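PDB 2QJX: protein BIM1 from Saccharomyces cerevisiae, which binds microtubules, with a preference for their plus ends, and is represented here by its calponin-homology domain. Local coordinates for residues 13-18 with 97-102; 41-46 with 70-75. All coordinates share one frame; numbering follows the deposited sequence.

Interaction 1: residues 13-18 with 97-102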
# COMPACT_ATOMS: atom_id res chain seq x y z
N THR A 13 -5.22 13.81 -7.12
CA THR A 13 -6.64 13.78 -6.78
C THR A 13 -7.33 12.54 -7.34
O THR A 13 -8.17 11.94 -6.67
CB THR A 13 -7.36 15.03 -7.30
OG1 THR A 13 -6.70 16.20 -6.79
CG2 THR A 13 -8.81 15.03 -6.85
N GLU A 14 -6.97 12.17 -8.57
CA GLU A 14 -7.56 11.00 -9.22
C GLU A 14 -7.10 9.72 -8.51
O GLU A 14 -7.90 8.80 -8.29
CB GLU A 14 -7.13 10.94 -10.69
CG GLU A 14 -7.26 12.26 -11.43
CD GLU A 14 -6.79 12.16 -12.87
OE1 GLU A 14 -7.53 11.59 -13.70
OE2 GLU A 14 -5.68 12.65 -13.17
N LEU A 15 -5.82 9.66 -8.17
CA LEU A 15 -5.27 8.49 -7.49
C LEU A 15 -5.84 8.34 -6.09
O LEU A 15 -6.25 7.25 -5.70
CB LEU A 15 -3.75 8.58 -7.39
CG LEU A 15 -2.92 8.17 -8.61
CD1 LEU A 15 -1.44 8.30 -8.26
CD2 LEU A 15 -3.25 6.74 -9.01
N LEU A 16 -5.84 9.43 -5.33
CA LEU A 16 -6.36 9.38 -3.97
C LEU A 16 -7.81 8.92 -3.94
O LEU A 16 -8.19 8.10 -3.11
CB LEU A 16 -6.23 10.75 -3.28
CG LEU A 16 -4.84 11.05 -2.70
CD1 LEU A 16 -4.84 12.41 -2.03
CD2 LEU A 16 -4.46 9.97 -1.69
N THR A 17 -8.62 9.44 -4.86
CA THR A 17 -10.02 9.05 -4.92
C THR A 17 -10.11 7.55 -5.19
O THR A 17 -10.92 6.85 -4.58
CB THR A 17 -10.76 9.85 -6.01
OG1 THR A 17 -10.84 11.23 -5.61
CG2 THR A 17 -12.17 9.31 -6.21
N TRP A 18 -9.28 7.06 -6.10
CA TRP A 18 -9.26 5.64 -6.44
C TRP A 18 -8.88 4.82 -5.22
O TRP A 18 -9.56 3.86 -4.88
CB TRP A 18 -8.25 5.36 -7.55
CG TRP A 18 -7.98 3.89 -7.76
CD1 TRP A 18 -8.80 2.98 -8.38
CD2 TRP A 18 -6.82 3.16 -7.34
NE1 TRP A 18 -8.22 1.73 -8.37
CE2 TRP A 18 -7.00 1.81 -7.74
CE3 TRP A 18 -5.65 3.50 -6.65
CZ2 TRP A 18 -6.05 0.81 -7.48
CZ3 TRP A 18 -4.70 2.51 -6.40
CH2 TRP A 18 -4.91 1.18 -6.81
N ASP A 97 7.91 10.94 -4.60
CA ASP A 97 8.28 9.53 -4.53
C ASP A 97 7.07 8.63 -4.34
O ASP A 97 6.93 7.59 -4.99
CB ASP A 97 9.27 9.31 -3.39
CG ASP A 97 10.51 10.20 -3.51
OD1 ASP A 97 11.43 9.85 -4.27
OD2 ASP A 97 10.54 11.26 -2.86
N ASN A 98 6.18 9.02 -3.43
CA ASN A 98 4.98 8.24 -3.15
C ASN A 98 3.98 8.32 -4.29
O ASN A 98 3.27 7.36 -4.57
CB ASN A 98 4.37 8.70 -1.84
CG ASN A 98 5.14 8.18 -0.65
OD1 ASN A 98 5.08 7.00 -0.34
ND2 ASN A 98 5.90 9.06 0.01
N LEU A 99 3.94 9.47 -4.96
CA LEU A 99 3.04 9.63 -6.09
C LEU A 99 3.42 8.59 -7.14
O LEU A 99 2.56 7.87 -7.66
CB LEU A 99 3.18 11.03 -6.70
CG LEU A 99 2.37 11.23 -7.99
CD1 LEU A 99 0.88 11.26 -7.65
CD2 LEU A 99 2.78 12.51 -8.68
N GLU A 100 4.71 8.53 -7.45
CA GLU A 100 5.22 7.59 -8.45
C GLU A 100 5.00 6.13 -8.09
O GLU A 100 4.65 5.32 -8.94
CB GLU A 100 6.71 7.84 -8.70
CG GLU A 100 7.01 9.14 -9.43
CD GLU A 100 8.49 9.40 -9.59
OE1 GLU A 100 9.24 8.45 -9.91
OE2 GLU A 100 8.92 10.57 -9.42
N PHE A 101 5.21 5.79 -6.82
CA PHE A 101 5.02 4.40 -6.40
C PHE A 101 3.55 4.02 -6.46
O PHE A 101 3.21 2.92 -6.90
CB PHE A 101 5.57 4.21 -4.98
CG PHE A 101 5.75 2.77 -4.60
CD1 PHE A 101 6.68 1.97 -5.27
CD2 PHE A 101 4.99 2.20 -3.58
CE1 PHE A 101 6.84 0.63 -4.94
CE2 PHE A 101 5.15 0.85 -3.24
CZ PHE A 101 6.08 0.07 -3.92
N LEU A 102 2.67 4.92 -6.04
CA LEU A 102 1.24 4.65 -6.08
C LEU A 102 0.77 4.50 -7.52
O LEU A 102 -0.10 3.67 -7.82
CB LEU A 102 0.45 5.76 -5.39
CG LEU A 102 -1.06 5.55 -5.29
CD1 LEU A 102 -1.35 4.26 -4.51
CD2 LEU A 102 -1.70 6.75 -4.60
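Leu15 and Leu102 send their branches to each other from different chi1 settings. Leu102 has CG anti to the backbone N (chi1 -176°), which carries its CD2 methyl out from helix 95-112. Leu15 has CG anti to its carbonyl carbon and beside the backbone N (chi1 -81°), which leads its branch from helix 12-23 toward the same space. The two side chains meet tip to tip. Leu102 CD2 lies 3.9 Å from Leu15 CB and 4.0 Å from Leu15 CD1, so one methyl of Leu102 meets both the base and the tip of Leu15. Leu15 CD1 also touches Leu99 CD1 at 3.8 Å. Here the side chains cross at about a right angle, and Leu15 CD1 thus touches two leucines one helical turn apart.

The third meeting is lighter. Trp18 brings the edge of its ring, through CZ3, to 4.2 Å from Leu102 CD1. That methyl lies near the ring plane, not over a face. Trp18 also makes a cation-pi contact with Lys106 and an edge-to-face contact with Trp109, both further along helix 95-112. Leu102 touches Ile30 of a loop as well.

The short helical segments pass 11.1 Å apart at an angle of 60°. This is a wide separation for packed helices, and the gap is bridged by leucine side chains from both helices, with the Trp18 ring at its edge. On another side of helix 95-112, Phe101 packs on Phe76 of helix 62-78. The contact thus joins the first helix of the calponin-homology domain to its long central helix. No hydrogen bond or charge pair links the two segments. Their grip is purely apolar and rests on methyl groups and one ring edge, which implies that burial and shape hold it, not directional bonds.

Interaction 2: residues 41-46 with 70-75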
# COMPACT_ATOMS: atom_id res chain seq x y z
N GLN A 41 -1.66 -3.20 1.80
CA GLN A 41 -3.00 -3.70 1.54
C GLN A 41 -3.37 -3.74 0.07
O GLN A 41 -4.22 -4.55 -0.33
CB GLN A 41 -4.06 -2.92 2.33
CG GLN A 41 -5.44 -3.54 2.14
CD GLN A 41 -6.39 -3.25 3.28
OE1 GLN A 41 -6.41 -2.15 3.83
NE2 GLN A 41 -7.21 -4.24 3.62
N ILE A 42 -2.78 -2.88 -0.75
CA ILE A 42 -3.08 -2.95 -2.18
C ILE A 42 -2.56 -4.31 -2.63
O ILE A 42 -3.22 -5.03 -3.39
CB ILE A 42 -2.38 -1.85 -2.98
CG1 ILE A 42 -3.02 -0.49 -2.67
CG2 ILE A 42 -2.50 -2.13 -4.48
CD1 ILE A 42 -2.42 0.66 -3.44
N MSE A 43 -1.37 -4.67 -2.17
CA MSE A 43 -0.79 -5.96 -2.53
C MSE A 43 -1.64 -7.10 -1.95
O MSE A 43 -1.74 -8.17 -2.56
CB MSE A 43 0.65 -6.06 -2.04
CG MSE A 43 1.61 -5.09 -2.74
SE MSE A 43 1.74 -5.33 -4.67
CE MSE A 43 3.15 -6.65 -4.71
N ASP A 44 -2.25 -6.88 -0.79
CA ASP A 44 -3.09 -7.93 -0.21
C ASP A 44 -4.33 -8.14 -1.07
O ASP A 44 -4.78 -9.27 -1.26
CB ASP A 44 -3.52 -7.57 1.23
CG ASP A 44 -4.20 -8.74 1.94
OD1 ASP A 44 -3.59 -9.82 2.02
OD2 ASP A 44 -5.35 -8.58 2.42
N SER A 45 -4.89 -7.06 -1.61
CA SER A 45 -6.09 -7.20 -2.45
C SER A 45 -5.78 -8.05 -3.69
O SER A 45 -6.66 -8.75 -4.21
CB SER A 45 -6.61 -5.83 -2.89
OG SER A 45 -5.72 -5.19 -3.79
N ILE A 46 -4.53 -8.01 -4.14
CA ILE A 46 -4.11 -8.78 -5.31
C ILE A 46 -3.66 -10.21 -5.00
O ILE A 46 -4.06 -11.16 -5.68
CB ILE A 46 -2.94 -8.09 -6.05
CG1 ILE A 46 -3.33 -6.67 -6.46
CG2 ILE A 46 -2.56 -8.92 -7.28
CD1 ILE A 46 -2.18 -5.86 -7.04
N LYS A 70 9.07 -3.54 5.34
CA LYS A 70 9.73 -4.83 5.31
C LYS A 70 8.71 -5.90 4.90
O LYS A 70 9.04 -6.86 4.20
CB LYS A 70 10.37 -5.13 6.67
CG LYS A 70 11.59 -4.25 6.91
CD LYS A 70 12.34 -4.56 8.19
CE LYS A 70 13.60 -3.70 8.27
NZ LYS A 70 14.31 -3.81 9.57
N ILE A 71 7.46 -5.70 5.31
CA ILE A 71 6.38 -6.62 4.94
C ILE A 71 6.13 -6.47 3.44
O ILE A 71 5.93 -7.47 2.74
CB ILE A 71 5.08 -6.29 5.72
CG1 ILE A 71 5.23 -6.74 7.18
CG2 ILE A 71 3.88 -6.99 5.06
CD1 ILE A 71 4.11 -6.24 8.11
N LEU A 72 6.14 -5.23 2.95
CA LEU A 72 5.93 -4.98 1.52
C LEU A 72 7.06 -5.59 0.71
O LEU A 72 6.84 -6.24 -0.32
CB LEU A 72 5.85 -3.47 1.25
CG LEU A 72 5.49 -3.06 -0.18
CD1 LEU A 72 4.04 -3.40 -0.45
CD2 LEU A 72 5.71 -1.55 -0.37
N GLN A 73 8.30 -5.37 1.16
CA GLN A 73 9.44 -5.92 0.45
C GLN A 73 9.40 -7.44 0.41
O GLN A 73 9.74 -8.04 -0.60
CB GLN A 73 10.75 -5.43 1.09
CG GLN A 73 11.14 -4.03 0.64
CD GLN A 73 12.36 -3.49 1.36
OE1 GLN A 73 13.25 -2.92 0.74
NE2 GLN A 73 12.39 -3.67 2.68
N SER A 74 8.98 -8.05 1.52
CA SER A 74 8.89 -9.51 1.60
C SER A 74 7.85 -10.03 0.61
O SER A 74 8.03 -11.10 0.03
CB SER A 74 8.52 -9.94 3.02
OG SER A 74 9.63 -9.75 3.87
N CYS A 75 6.77 -9.27 0.43
CA CYS A 75 5.73 -9.65 -0.51
C CYS A 75 6.31 -9.64 -1.93
O CYS A 75 6.11 -10.58 -2.70
CB CYS A 75 4.55 -8.68 -0.43
SG CYS A 75 3.25 -8.99 -1.64
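Met43, a selenomethionine here, overlaps Leu72 with the middle of its chain and Cys75 with its base and its end. The contact lies in the all-helical core of the calponin-homology fold, where helix 37-47 packs against helix 62-78. All three touching residues are buried.

Met43 CG meets Leu72 CD1 at 3.7 Å. The two side chains cross at about a right angle, so the leucine offers one methyl to the flank of the methionine chain. Leu72 reaches it because its CG is anti to the backbone N (chi1 -174°). Its branch then comes in toward helix 37-47, although its CB does not point straight there. Leu72 also packs on Tyr39 and Cys40, about one turn before Met43 on the same helix.

Cys75 lies one turn further along helix 62-78, and its CB is directed toward helix 37-47. The closest pair of CA atoms across the contact is Met43 CA to Cys75 CA, 7.8 Å apart. The Met43 chain is not extended. It bends at chi2 (-60°) and again at chi3 (-88°), and this folds the terminal methyl back toward the cysteine. The sulfur therefore touches two points of one curved chain.

The other faces of helix 37-47 serve different neighbours. Ile42 packs on Leu19 and Leu23 of helix 12-23, and Ile46 on Trp109 of helix 95-112. Asp44 forms a salt bridge with Arg123 and a hydrogen bond with Tyr118, which ties this helix to the C-terminal part of the chain. Between the two segments themselves there is only apolar packing, and Cys75 SG stands 3.9 Å from both Met43 CB and Met43 CE.

Interactions 1 and 2 have their centres about 17 Å apart, on opposite sides of the centre of the chain. Each uses two helices of its own: 12-23 with 95-112 in interaction 1, and 37-47 with 62-78 in interaction 2. In chain order, interaction 2 is nested inside the loop that interaction 1 closes. The two also touch. Phe101 CE2 lies 3.8 Å from Leu72 CD2, and Leu102 CD1 lies 3.9 Å from Ile42 CD1. Helix 95-112 thus packs against both helices of interaction 2, so the two contacts appear to belong to one apolar core within a single calponin-homology domain, the microtubule-binding module of EB1-family proteins.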